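Local coordinates for galactose-binding like protein (Bacteroides thetaiotaomicron, PDB 7M1A) that is a SusE-like protein, probably a lipoprotein, that may take part in glycan handling, this chain being its calcium-binding, galactose-binding-like beta-sandwich domain, at residues A[17-20]-A[25-28]; A[47-52]-A[84-89]; A[154-159]-A[166-171]. All blocks are in the same frame, centred on the assembly; numbering follows the deposited sequence.

From the N terminus, the three contacts follow one another in series; none nests in or crosses another. Contact 1 closes a tight loop of four residues in the long connection between strands 9-11 and 45-46. Contact 2 spans 31 residues, including strands 56-66 and 70-74, and sets the loop after strand 45-46 against the turn leading into strand 88-96. Contact 3 closes a six-residue excursion and joins strand 151-158 of the six-stranded sheet to the approach of strand 169-176 in the four-stranded one. Contacts 1 and 3 share the calcium ion, while the 47-52 loop of contact 2 touches both others, through residues 17-19 and Asn167.

Contact 1 of 3, residues A[17-20]-A[25-28]; sequences SRVD and KMEY. With CA (calcium ion), chain F.
Asp20 and Lys25 meet through water rather than by direct ion pairing. The carboxylate oxygen OD1 of Asp20 rests 3.4 Å from CA of Lys25, yet OD2 of Asp20 stays 4.4 Å from NZ of Lys25, beyond a salt bridge. One water ties the polar groups together: it donates to Asp20 OD1 at 2.6 Å. The same water accepts from Lys25 NZ at 2.8 Å and from the backbone N of Met26 at 3.0 Å. A second water joins OD2 of Asp20 to the ammonium, the latter bond being weak. Beside this wet patch lies a dry one, where the CG2 branch of Val19 packs 3.9 Å from CB of Met26, a selenomethionine, with Phe58 and Leu45 touching both residues.

The lysine chain is bent twice (chi2 73°, chi4 55°), which brings NZ back to Glu27 OE1 in a 2.7 Å salt bridge that uses the syn lone pair of the carboxylate. CB of Lys25 meanwhile sits over the centre of one face of the Tyr28 ring. Glu10 of the second subunit pairs with the same ammonium, placing this loop at the dimer interface. Farther along the 3-10 turn, Tyr28 O coordinates calcium at 2.3 Å, in a site completed by Asn31, Arg33, Thr171, Glu172 and a water.

Lys25 thus serves as a shared cation among carboxylates from its own chain and the second subunit, which probably eases the approach of Glu27 to Glu10 of that subunit and stabilises the ammonium in its charged form.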
ATOM      1  N   SER A  17      -1.475  -1.961 -11.375  1.00  7.94           N
ATOM      2  CA  SER A  17      -2.536  -0.962 -11.418  1.00  6.45           C
ATOM      3  C   SER A  17      -2.677  -0.349 -10.016  1.00  7.66           C
ATOM      4  O   SER A  17      -2.691  -1.056  -9.015  1.00  9.76           O
ATOM      5  CB  SER A  17      -3.835  -1.640 -11.782  1.00  9.91           C
ATOM      6  OG  SER A  17      -3.764  -2.100 -13.142  1.00 14.31           O
ATOM      7  N   ARG A  18      -2.880   0.970  -9.973  1.00  7.98           N
ATOM      8  CA  ARG A  18      -3.323   1.582  -8.740  1.00  9.12           C
ATOM      9  C   ARG A  18      -4.774   1.171  -8.482  1.00  8.90           C
ATOM     10  O   ARG A  18      -5.552   0.940  -9.429  1.00 10.09           O
ATOM     11  CB  ARG A  18      -3.229   3.108  -8.829  1.00 12.12           C
ATOM     12  CG  ARG A  18      -1.765   3.507  -8.891  1.00 17.16           C
ATOM     13  CD  ARG A  18      -1.573   4.980  -8.780  1.00 18.90           C
ATOM     14  NE  ARG A  18      -0.170   5.355  -8.868  1.00 21.99           N
ATOM     15  CZ  ARG A  18       0.611   5.767  -7.898  1.00 14.95           C
ATOM     16  NH1 ARG A  18       0.227   5.650  -6.634  1.00 16.62           N
ATOM     17  NH2 ARG A  18       1.807   6.178  -8.217  1.00 21.13           N
ATOM     18  N   VAL A  19      -5.131   1.004  -7.198  1.00  7.60           N
ATOM     19  CA  VAL A  19      -6.458   0.451  -6.888  1.00  6.82           C
ATOM     20  C   VAL A  19      -7.243   1.386  -5.960  1.00  7.16           C
ATOM     21  O   VAL A  19      -8.108   0.938  -5.172  1.00  7.61           O
ATOM     22  CB  VAL A  19      -6.373  -0.980  -6.280  1.00  7.13           C
ATOM     23  CG1 VAL A  19      -5.693  -1.980  -7.262  1.00  8.29           C
ATOM     24  CG2 VAL A  19      -5.552  -0.990  -4.962  1.00  8.59           C
ATOM     25  N   ASP A  20      -6.896   2.684  -5.991  1.00  8.49           N
ATOM     26  CA  ASP A  20      -7.381   3.648  -4.994  1.00  8.39           C
ATOM     27  C   ASP A  20      -8.399   4.648  -5.548  1.00  8.94           C
ATOM     28  O   ASP A  20      -8.610   5.684  -4.926  1.00 11.27           O
ATOM     29  CB  ASP A  20      -6.197   4.325  -4.283  1.00  8.89           C
ATOM     30  CG  ASP A  20      -5.307   3.300  -3.560  1.00 12.34           C
ATOM     31  OD1 ASP A  20      -5.633   2.131  -3.359  1.00 13.49           O
ATOM     32  OD2 ASP A  20      -4.251   3.710  -3.141  1.00 22.97           O
ATOM     33  N   LYS A  25      -8.925   1.292  -1.355  1.00  7.28           N
ATOM     34  CA  LYS A  25      -7.605   0.952  -0.824  1.00  6.75           C
ATOM     35  C   LYS A  25      -7.530  -0.559  -0.794  1.00  5.91           C
ATOM     36  O   LYS A  25      -8.497  -1.287  -0.552  1.00  5.79           O
ATOM     37  CB  LYS A  25      -7.462   1.413   0.655  1.00  8.36           C
ATOM     38  CG  LYS A  25      -5.988   1.510   1.012  1.00  9.89           C
ATOM     39  CD  LYS A  25      -5.250   2.675   0.401  1.00 11.02           C
ATOM     40  CE  LYS A  25      -3.744   2.546   0.742  1.00 11.50           C
ATOM     41  NZ  LYS A  25      -3.089   1.237   0.349  1.00 10.12           N
HETATM   42  N   MSE A  26      -6.348  -1.092  -1.121  1.00  5.90           N
HETATM   43  CA  MSE A  26      -6.202  -2.526  -1.237  1.00  6.93           C
HETATM   44  C   MSE A  26      -6.600  -3.202   0.088  1.00  6.41           C
HETATM   45  O   MSE A  26      -7.217  -4.269   0.079  1.00  6.61           O
HETATM   46  CB  MSE A  26      -4.785  -2.963  -1.672  1.00  8.13           C
HETATM   47  CG  MSE A  26      -4.878  -4.474  -2.151  1.00  5.74           C
HETATM   48 SE   MSE A  26      -3.108  -5.157  -2.658  0.68  2.18          SE
HETATM   49  CE  MSE A  26      -2.721  -3.901  -4.148  1.00  7.44           C
ATOM     50  N   GLU A  27      -6.186  -2.585   1.252  1.00  6.11           N
ATOM     51  CA  GLU A  27      -6.416  -3.229   2.539  1.00  6.95           C
ATOM     52  C   GLU A  27      -7.915  -3.405   2.784  1.00  6.68           C
ATOM     53  O   GLU A  27      -8.284  -4.187   3.628  1.00  7.82           O
ATOM     54  CB  GLU A  27      -5.834  -2.330   3.643  1.00  7.71           C
ATOM     55  CG  GLU A  27      -4.286  -2.294   3.723  1.00  7.49           C
ATOM     56  CD  GLU A  27      -3.556  -1.419   2.750  1.00  7.44           C
ATOM     57  OE1 GLU A  27      -4.156  -0.746   1.856  1.00  9.10           O
ATOM     58  OE2 GLU A  27      -2.293  -1.332   2.965  1.00  8.28           O
ATOM     59  N   TYR A  28      -8.766  -2.661   2.057  1.00  6.17           N
ATOM     60  CA  TYR A  28     -10.194  -2.839   2.286  1.00  5.85           C
ATOM     61  C   TYR A  28     -10.742  -4.174   1.782  1.00  6.43           C
ATOM     62  O   TYR A  28     -11.905  -4.501   2.152  1.00  7.32           O
ATOM     63  CB  TYR A  28     -10.954  -1.653   1.640  1.00  6.97           C
ATOM     64  CG  TYR A  28     -10.651  -0.277   2.204  1.00  6.26           C
ATOM     65  CD1 TYR A  28     -10.067  -0.095   3.464  1.00  8.10           C
ATOM     66  CD2 TYR A  28     -10.917   0.855   1.448  1.00  7.37           C
ATOM     67  CE1 TYR A  28      -9.795   1.183   3.917  1.00  8.91           C
ATOM     68  CE2 TYR A  28     -10.707   2.156   1.908  1.00  8.80           C
ATOM     69  CZ  TYR A  28     -10.201   2.297   3.174  1.00  8.22           C
ATOM     70  OH  TYR A  28      -9.871   3.555   3.600  1.00 11.32           O
TER
HETATM   71 CA    CA F 404     -13.837  -5.616   2.582  1.00  8.73          CA
HETATM   72  O   HOH W   1      -4.002   0.474  -2.177  1.00  8.74           O
HETATM   73  O   HOH W   2      -1.741   3.043  -2.019  1.00 13.66           O
HETATM   74  O   HOH W   3     -15.152  -3.688   2.851  1.00  9.40           O

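Contact 2 of 3, residues A[47-52]-A[84-89]; sequences TGTGTK and NDMSPR. With EDO (1,2-ethanediol), chain E.
Thr49 and Met86 bring their side chains together at about a right angle, methyl against methyl: CG2 of Thr49 is 4.0 Å from CE of Met86. Met86 is a selenomethionine whose chain is kinked at its second and third torsions (chi2 -55°, chi3 125°), and the bend carries CE to the threonine while CG remains beside the other loop's backbone, 3.8 Å from Gly48 O. Gly48 adopts backbone angles at which a CB would collide with Thr47 O.

The chain carrying Met86 folds as a type II' beta turn, closed by a 3.2 Å hydrogen bond from Ser87 N to Asn84 O. Two side chains also bond to its backbone. Asn84 OD1 accepts from Asp85 N at 2.9 Å, the donor tilted 19° from the carbonyl plane, and Asp85 OD1 receives a weak bond from Met86 N at 2.8 Å.

The same OD1 of Asp85 also meets O1 of a 1,2-ethanediol molecule, probably left from crystallisation, at 2.4 Å, so one oxygen has two partners; the contact is so short that its exact geometry is doubtful. The diol's C1 lies 3.6 Å from Thr49 CG2. With an alanine here in place of Asp85 the carboxylate is gone, and Met86 N-H would probably be left without its side-chain acceptor and the diol without its anionic partner.

Away from the calcium site, the contact sets the loop after strand 45-46 against the turn before strand 88-96, with Met86 also on His46 and Cys169. Between the two loops there is no hydrogen bond, just a small contact of Met86 with the Thr49 methyl and the Gly48 carbonyl, while Asp85, His46 and Lys80 together hold the hydroxyl groups of the diol.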
ATOM      1  N   THR A  47      -9.863   0.203  -9.552  1.00  6.91           N
ATOM      2  CA  THR A  47      -8.817   0.753 -10.419  1.00  8.00           C
ATOM      3  C   THR A  47      -9.272   1.930 -11.268  1.00  8.50           C
ATOM      4  O   THR A  47      -8.435   2.467 -12.007  1.00 11.39           O
ATOM      5  CB  THR A  47      -8.307  -0.331 -11.383  1.00  6.97           C
ATOM      6  OG1 THR A  47      -9.351  -0.801 -12.241  1.00  8.26           O
ATOM      7  CG2 THR A  47      -7.736  -1.534 -10.645  1.00  7.72           C
ATOM      8  N   GLY A  48     -10.563   2.340 -11.136  1.00  9.11           N
ATOM      9  CA  GLY A  48     -11.053   3.454 -11.940  1.00  9.45           C
ATOM     10  C   GLY A  48     -11.745   2.964 -13.217  1.00  9.56           C
ATOM     11  O   GLY A  48     -12.140   1.797 -13.363  1.00  9.94           O
ATOM     12  N   THR A  49     -11.906   3.902 -14.159  1.00 10.31           N
ATOM     13  CA  THR A  49     -12.592   3.640 -15.433  1.00 10.34           C
ATOM     14  C   THR A  49     -11.765   4.134 -16.601  1.00 11.21           C
ATOM     15  O   THR A  49     -12.287   4.156 -17.687  1.00 12.73           O
ATOM     16  CB  THR A  49     -13.971   4.305 -15.451  1.00 11.01           C
ATOM     17  OG1 THR A  49     -13.863   5.708 -15.176  1.00 13.30           O
ATOM     18  CG2 THR A  49     -14.873   3.751 -14.365  1.00 12.15           C
ATOM     19  N   GLY A  50     -10.514   4.528 -16.398  1.00 11.74           N
ATOM     20  CA  GLY A  50      -9.640   4.848 -17.531  1.00 13.15           C
ATOM     21  C   GLY A  50      -9.339   3.604 -18.373  1.00 11.60           C
ATOM     22  O   GLY A  50      -9.344   2.463 -17.886  1.00 11.88           O
ATOM     23  N   THR A  51      -9.049   3.812 -19.659  1.00 11.84           N
ATOM     24  CA  THR A  51      -8.815   2.666 -20.521  1.00 11.83           C
ATOM     25  C   THR A  51      -7.392   2.192 -20.276  1.00 12.50           C
ATOM     26  O   THR A  51      -6.475   3.008 -20.292  1.00 16.39           O
ATOM     27  CB  THR A  51      -8.913   3.062 -21.997  1.00 10.97           C
ATOM     28  OG1 THR A  51     -10.303   3.434 -22.154  1.00 13.48           O
ATOM     29  CG2 THR A  51      -8.461   1.962 -22.925  1.00 13.66           C
ATOM     30  N   LYS A  52      -7.236   0.888 -19.979  1.00 11.85           N
ATOM     31  CA  LYS A  52      -5.928   0.294 -19.786  1.00 11.33           C
ATOM     32  C   LYS A  52      -5.421  -0.385 -21.044  1.00 11.62           C
ATOM     33  O   LYS A  52      -6.245  -0.905 -21.807  1.00 14.74           O
ATOM     34  CB  LYS A  52      -5.927  -0.672 -18.582  1.00 12.38           C
ATOM     35  CG  LYS A  52      -6.210   0.041 -17.261  1.00 10.04           C
ATOM     36  CD  LYS A  52      -6.181  -0.917 -16.065  1.00 13.13           C
ATOM     37  CE  LYS A  52      -6.313  -0.205 -14.717  1.00 11.76           C
ATOM     38  NZ  LYS A  52      -5.147   0.702 -14.498  1.00 13.48           N
ATOM     39  N   ASN A  84     -22.036  -6.154 -13.024  1.00  9.90           N
ATOM     40  CA  ASN A  84     -22.184  -4.849 -13.659  1.00 11.25           C
ATOM     41  C   ASN A  84     -20.935  -4.042 -13.275  1.00 10.01           C
ATOM     42  O   ASN A  84     -20.072  -4.473 -12.498  1.00 10.75           O
ATOM     43  CB  ASN A  84     -23.494  -4.199 -13.156  1.00 13.70           C
ATOM     44  CG  ASN A  84     -24.126  -3.272 -14.188  1.00 15.06           C
ATOM     45  OD1 ASN A  84     -23.422  -2.683 -15.013  1.00 15.54           O
ATOM     46  ND2 ASN A  84     -25.453  -3.169 -14.160  1.00 16.64           N
ATOM     47  N   ASP A  85     -20.850  -2.807 -13.765  1.00 12.11           N
ATOM     48  CA  ASP A  85     -19.834  -1.857 -13.337  1.00 11.30           C
ATOM     49  C   ASP A  85     -18.448  -2.476 -13.651  1.00  9.72           C
ATOM     50  O   ASP A  85     -18.298  -3.168 -14.669  1.00 10.87           O
ATOM     51  CB  ASP A  85     -20.082  -1.404 -11.882  1.00 13.48           C
ATOM     52  CG  ASP A  85     -19.413  -0.067 -11.582  1.00 13.66           C
ATOM     53  OD1 ASP A  85     -18.206  -0.025 -11.195  1.00 14.06           O
ATOM     54  OD2 ASP A  85     -20.067   0.948 -11.777  1.00 23.49           O
HETATM   55  N   MSE A  86     -17.447  -2.221 -12.793  1.00  9.59           N
HETATM   56  CA  MSE A  86     -16.113  -2.741 -13.048  1.00  7.66           C
HETATM   57  C   MSE A  86     -15.902  -4.048 -12.262  1.00  7.79           C
HETATM   58  O   MSE A  86     -14.754  -4.481 -12.037  1.00  8.03           O
HETATM   59  CB  MSE A  86     -15.000  -1.741 -12.742  1.00  8.79           C
HETATM   60  CG  MSE A  86     -15.198  -0.377 -13.364  1.00 11.22           C
HETATM   61 SE   MSE A  86     -15.467  -0.375 -15.302  1.00 14.05          SE
HETATM   62  CE  MSE A  86     -17.159   0.602 -15.350  1.00 14.90           C
ATOM     63  N   SER A  87     -16.978  -4.693 -11.815  1.00  8.23           N
ATOM     64  CA  SER A  87     -16.857  -5.950 -11.104  1.00  6.77           C
ATOM     65  C   SER A  87     -16.222  -6.995 -12.015  1.00  7.52           C
ATOM     66  O   SER A  87     -16.498  -7.090 -13.224  1.00  8.55           O
ATOM     67  CB  SER A  87     -18.213  -6.404 -10.682  1.00  8.28           C
ATOM     68  OG  SER A  87     -18.791  -5.455  -9.774  1.00  8.84           O
ATOM     69  N   PRO A  88     -15.346  -7.862 -11.476  1.00  7.73           N
ATOM     70  CA  PRO A  88     -14.615  -8.798 -12.368  1.00  6.70           C
ATOM     71  C   PRO A  88     -15.549  -9.879 -12.911  1.00  7.47           C
ATOM     72  O   PRO A  88     -16.480 -10.371 -12.235  1.00  9.17           O
ATOM     73  CB  PRO A  88     -13.538  -9.371 -11.405  1.00  8.68           C
ATOM     74  CG  PRO A  88     -14.194  -9.279 -10.031  1.00  6.97           C
ATOM     75  CD  PRO A  88     -14.975  -7.978 -10.045  1.00  7.83           C
ATOM     76  N   ARG A  89     -15.282 -10.253 -14.179  1.00  8.41           N
ATOM     77  CA  ARG A  89     -16.044 -11.356 -14.800  1.00  9.52           C
ATOM     78  C   ARG A  89     -15.106 -12.521 -15.114  1.00  8.87           C
ATOM     79  O   ARG A  89     -15.403 -13.660 -14.756  1.00 10.70           O
ATOM     80  CB  ARG A  89     -16.773 -10.870 -16.062  1.00  9.70           C
ATOM     81  CG  ARG A  89     -17.569 -11.976 -16.730  1.00 10.38           C
ATOM     82  CD  ARG A  89     -18.401 -11.421 -17.881  1.00 12.44           C
ATOM     83  NE  ARG A  89     -19.236 -12.475 -18.467  1.00 14.17           N
ATOM     84  CZ  ARG A  89     -20.035 -12.280 -19.513  1.00 16.11           C
ATOM     85  NH1 ARG A  89     -20.045 -11.089 -20.103  1.00 17.27           N
ATOM     86  NH2 ARG A  89     -20.865 -13.240 -19.905  1.00 17.74           N
TER
HETATM   87  C1  EDO E 403     -17.426   3.124 -11.930  1.00 22.77           C
HETATM   88  O1  EDO E 403     -17.301   2.201 -10.877  1.00 23.38           O
HETATM   89  C2  EDO E 403     -18.811   3.731 -11.966  1.00 27.45           C
HETATM   90  O2  EDO E 403     -19.043   3.974 -10.632  1.00 35.02           O

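Contact 3 of 3, residues A[154-159]-A[166-171]; sequences IRIKCL and YNICFT. With CA (calcium ion), chain F.
Asn167 O accepts a hydrogen bond from Asn161 ND2 and has SG of Cys158 3.4 Å away. The Cys158 thiol, turned anti to the backbone N of its own residue (chi1 -170°), thereby lies by Asn167 O and CB of Ile168. CB of Cys158 meets CB of Ile168 at 3.8 Å. Ile168 stretches onward, and its terminal CD1 reaches CG2 of Ile156 at 4.3 Å, so an apolar seam runs between the two segments. At the seam's other end the Tyr166 ring offers its edge, CD1 lying 3.4 Å from Leu159 O near the ring plane.

Second-shell bonds fix this course. The amide of Asn167 pairs through OD1 with Thr47 OG1 and through ND2 with Gly50 O, tethering the segment to the 47-52 loop, while Thr47 OG1 also bonds Ile168 N. Beyond Phe170 the chain delivers Thr171 O to calcium at 2.3 Å, beside Tyr28, Asn31, Arg33 and Glu172.

Here side chains from strand 151-158 of one antiparallel sheet pack on residues 166-168, which lead into the other, the layered core of a beta sandwich, with a calcium site at its loop edge as in other galactose-binding-like domains.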
ATOM      1  N   ILE A 154       0.667 -13.102  -3.737  1.00  5.53           N
ATOM      2  CA  ILE A 154      -0.468 -13.315  -4.639  1.00  6.34           C
ATOM      3  C   ILE A 154      -0.561 -12.180  -5.634  1.00  5.92           C
ATOM      4  O   ILE A 154      -0.282 -11.023  -5.312  1.00  5.97           O
ATOM      5  CB  ILE A 154      -1.778 -13.378  -3.841  1.00  5.74           C
ATOM      6  CG1 ILE A 154      -1.772 -14.586  -2.881  1.00  6.87           C
ATOM      7  CG2 ILE A 154      -3.010 -13.482  -4.760  1.00  7.71           C
ATOM      8  CD1 ILE A 154      -1.832 -15.942  -3.510  1.00  8.95           C
ATOM      9  N   ARG A 155      -0.976 -12.492  -6.866  1.00  6.59           N
ATOM     10  CA  ARG A 155      -1.406 -11.485  -7.821  1.00  6.04           C
ATOM     11  C   ARG A 155      -2.831 -11.812  -8.278  1.00  5.87           C
ATOM     12  O   ARG A 155      -3.192 -12.997  -8.494  1.00  9.30           O
ATOM     13  CB  ARG A 155      -0.488 -11.335  -9.030  1.00  7.90           C
ATOM     14  CG  ARG A 155       0.739 -10.548  -8.676  1.00  9.73           C
ATOM     15  CD  ARG A 155       1.717 -10.624  -9.851  1.00  9.59           C
ATOM     16  NE  ARG A 155       2.161  -9.206  -9.998  1.00  8.43           N
ATOM     17  CZ  ARG A 155       2.915  -8.818 -11.009  1.00  7.56           C
ATOM     18  NH1 ARG A 155       3.365  -9.700 -11.912  1.00  9.33           N
ATOM     19  NH2 ARG A 155       3.216  -7.537 -11.201  1.00  9.96           N
ATOM     20  N   ILE A 156      -3.610 -10.751  -8.499  1.00  7.79           N
ATOM     21  CA  ILE A 156      -4.897 -10.912  -9.194  1.00  7.85           C
ATOM     22  C   ILE A 156      -4.823 -10.135 -10.506  1.00  7.92           C
ATOM     23  O   ILE A 156      -4.324  -9.013 -10.567  1.00  8.47           O
ATOM     24  CB  ILE A 156      -6.058 -10.491  -8.296  1.00 10.06           C
ATOM     25  CG1 ILE A 156      -6.206 -11.578  -7.187  1.00 17.14           C
ATOM     26  CG2 ILE A 156      -7.370 -10.335  -9.075  1.00 10.15           C
ATOM     27  CD1 ILE A 156      -7.236 -11.271  -6.125  1.00 17.21           C
ATOM     28  N   LYS A 157      -5.186 -10.834 -11.613  1.00  7.56           N
ATOM     29  CA  LYS A 157      -5.234 -10.246 -12.954  1.00  6.65           C
ATOM     30  C   LYS A 157      -6.696 -10.223 -13.444  1.00  7.32           C
ATOM     31  O   LYS A 157      -7.338 -11.265 -13.483  1.00  8.60           O
ATOM     32  CB  LYS A 157      -4.329 -11.077 -13.864  1.00  9.97           C
ATOM     33  CG  LYS A 157      -4.257 -10.616 -15.327  1.00 11.53           C
ATOM     34  CD  LYS A 157      -3.498 -11.667 -16.251  1.00 19.14           C
ATOM     35  CE  LYS A 157      -3.189 -11.018 -17.580  1.00 22.70           C
ATOM     36  NZ  LYS A 157      -2.430 -11.897 -18.507  1.00 31.92           N
ATOM     37  N   CYS A 158      -7.191  -9.031 -13.842  1.00  7.77           N
ATOM     38  CA  CYS A 158      -8.561  -8.907 -14.338  1.00  8.69           C
ATOM     39  C   CYS A 158      -8.541  -8.953 -15.865  1.00  7.38           C
ATOM     40  O   CYS A 158      -8.175  -7.954 -16.517  1.00 10.23           O
ATOM     41  CB  CYS A 158      -9.199  -7.616 -13.824  1.00  7.62           C
ATOM     42  SG  CYS A 158     -10.962  -7.714 -14.241  1.00  9.51           S
ATOM     43  N   LEU A 159      -8.905 -10.124 -16.443  1.00  8.55           N
ATOM     44  CA  LEU A 159      -8.935 -10.240 -17.898  1.00  9.94           C
ATOM     45  C   LEU A 159     -10.114  -9.484 -18.509  1.00 10.07           C
ATOM     46  O   LEU A 159     -10.000  -8.943 -19.606  1.00 12.58           O
ATOM     47  CB  LEU A 159      -9.055 -11.691 -18.319  1.00 10.66           C
ATOM     48  CG  LEU A 159      -7.990 -12.638 -17.799  1.00 12.45           C
ATOM     49  CD1 LEU A 159      -8.347 -14.100 -18.138  1.00 15.20           C
ATOM     50  CD2 LEU A 159      -6.627 -12.303 -18.393  1.00 18.45           C
ATOM     51  N   TYR A 166     -10.776  -3.745 -18.700  1.00  9.20           N
ATOM     52  CA  TYR A 166      -9.718  -4.371 -17.902  1.00  8.23           C
ATOM     53  C   TYR A 166      -9.743  -3.893 -16.435  1.00  7.88           C
ATOM     54  O   TYR A 166      -8.986  -4.441 -15.640  1.00  9.44           O
ATOM     55  CB  TYR A 166      -8.329  -4.065 -18.487  1.00  8.89           C
ATOM     56  CG  TYR A 166      -8.022  -4.724 -19.798  1.00  8.84           C
ATOM     57  CD1 TYR A 166      -8.263  -6.071 -20.025  1.00 10.02           C
ATOM     58  CD2 TYR A 166      -7.645  -3.950 -20.890  1.00 10.93           C
ATOM     59  CE1 TYR A 166      -7.967  -6.688 -21.261  1.00 12.43           C
ATOM     60  CE2 TYR A 166      -7.374  -4.537 -22.124  1.00 15.80           C
ATOM     61  CZ  TYR A 166      -7.566  -5.901 -22.318  1.00 14.42           C
ATOM     62  OH  TYR A 166      -7.273  -6.489 -23.521  1.00 20.57           O
ATOM     63  N   ASN A 167     -10.579  -2.879 -16.088  1.00  8.31           N
ATOM     64  CA  ASN A 167     -10.650  -2.383 -14.720  1.00  8.51           C
ATOM     65  C   ASN A 167     -11.174  -3.452 -13.773  1.00  7.72           C
ATOM     66  O   ASN A 167     -11.836  -4.390 -14.169  1.00  7.91           O
ATOM     67  CB  ASN A 167     -11.422  -1.053 -14.702  1.00  8.39           C
ATOM     68  CG  ASN A 167     -10.580   0.039 -15.316  1.00  7.29           C
ATOM     69  OD1 ASN A 167      -9.565   0.453 -14.718  1.00  8.68           O
ATOM     70  ND2 ASN A 167     -10.975   0.541 -16.476  1.00  8.66           N
ATOM     71  N   ILE A 168     -10.949  -3.222 -12.484  1.00  7.00           N
ATOM     72  CA  ILE A 168     -11.544  -4.105 -11.496  1.00  7.09           C
ATOM     73  C   ILE A 168     -11.930  -3.326 -10.233  1.00  6.34           C
ATOM     74  O   ILE A 168     -11.194  -2.457  -9.753  1.00  7.89           O
ATOM     75  CB  ILE A 168     -10.613  -5.315 -11.160  1.00  6.88           C
ATOM     76  CG1 ILE A 168     -11.268  -6.322 -10.204  1.00  8.01           C
ATOM     77  CG2 ILE A 168      -9.259  -4.813 -10.633  1.00  8.84           C
ATOM     78  CD1 ILE A 168     -10.497  -7.601 -10.040  1.00  8.66           C
ATOM     79  N   CYS A 169     -13.081  -3.689  -9.627  1.00  7.03           N
ATOM     80  CA  CYS A 169     -13.414  -3.243  -8.277  1.00  7.01           C
ATOM     81  C   CYS A 169     -14.109  -4.439  -7.578  1.00  6.92           C
ATOM     82  O   CYS A 169     -14.842  -5.204  -8.204  1.00  7.26           O
ATOM     83  CB  CYS A 169     -14.334  -2.015  -8.313  1.00  9.18           C
ATOM     84  SG  CYS A 169     -15.946  -2.217  -9.113  1.00  9.49           S
ATOM     85  N   PHE A 170     -13.954  -4.531  -6.264  1.00  6.41           N
ATOM     86  CA  PHE A 170     -14.612  -5.554  -5.466  1.00  7.09           C
ATOM     87  C   PHE A 170     -14.431  -5.211  -3.984  1.00  5.92           C
ATOM     88  O   PHE A 170     -13.641  -4.277  -3.669  1.00  6.75           O
ATOM     89  CB  PHE A 170     -14.184  -6.996  -5.771  1.00  7.76           C
ATOM     90  CG  PHE A 170     -12.772  -7.316  -5.405  1.00  5.52           C
ATOM     91  CD1 PHE A 170     -11.713  -6.888  -6.243  1.00  7.23           C
ATOM     92  CD2 PHE A 170     -12.465  -8.056  -4.284  1.00  6.95           C
ATOM     93  CE1 PHE A 170     -10.384  -7.219  -5.950  1.00  7.32           C
ATOM     94  CE2 PHE A 170     -11.119  -8.378  -3.984  1.00  6.46           C
ATOM     95  CZ  PHE A 170     -10.107  -7.925  -4.812  1.00  7.71           C
ATOM     96  N   THR A 171     -15.150  -5.927  -3.074  1.00  6.69           N
ATOM     97  CA  THR A 171     -15.175  -5.539  -1.672  1.00  5.92           C
ATOM     98  C   THR A 171     -14.320  -6.440  -0.765  1.00  6.05           C
ATOM     99  O   THR A 171     -13.863  -5.912   0.302  1.00  6.95           O
ATOM    100  CB  THR A 171     -16.602  -5.432  -1.114  1.00  7.00           C
ATOM    101  OG1 THR A 171     -16.541  -5.005   0.253  1.00  8.27           O
ATOM    102  CG2 THR A 171     -17.371  -6.750  -1.126  1.00  8.19           C
TER
HETATM  103 CA    CA F 404     -13.837  -5.616   2.582  1.00  8.73          CA
HETATM  104  O   HOH W   3     -15.152  -3.688   2.851  1.00  9.40           O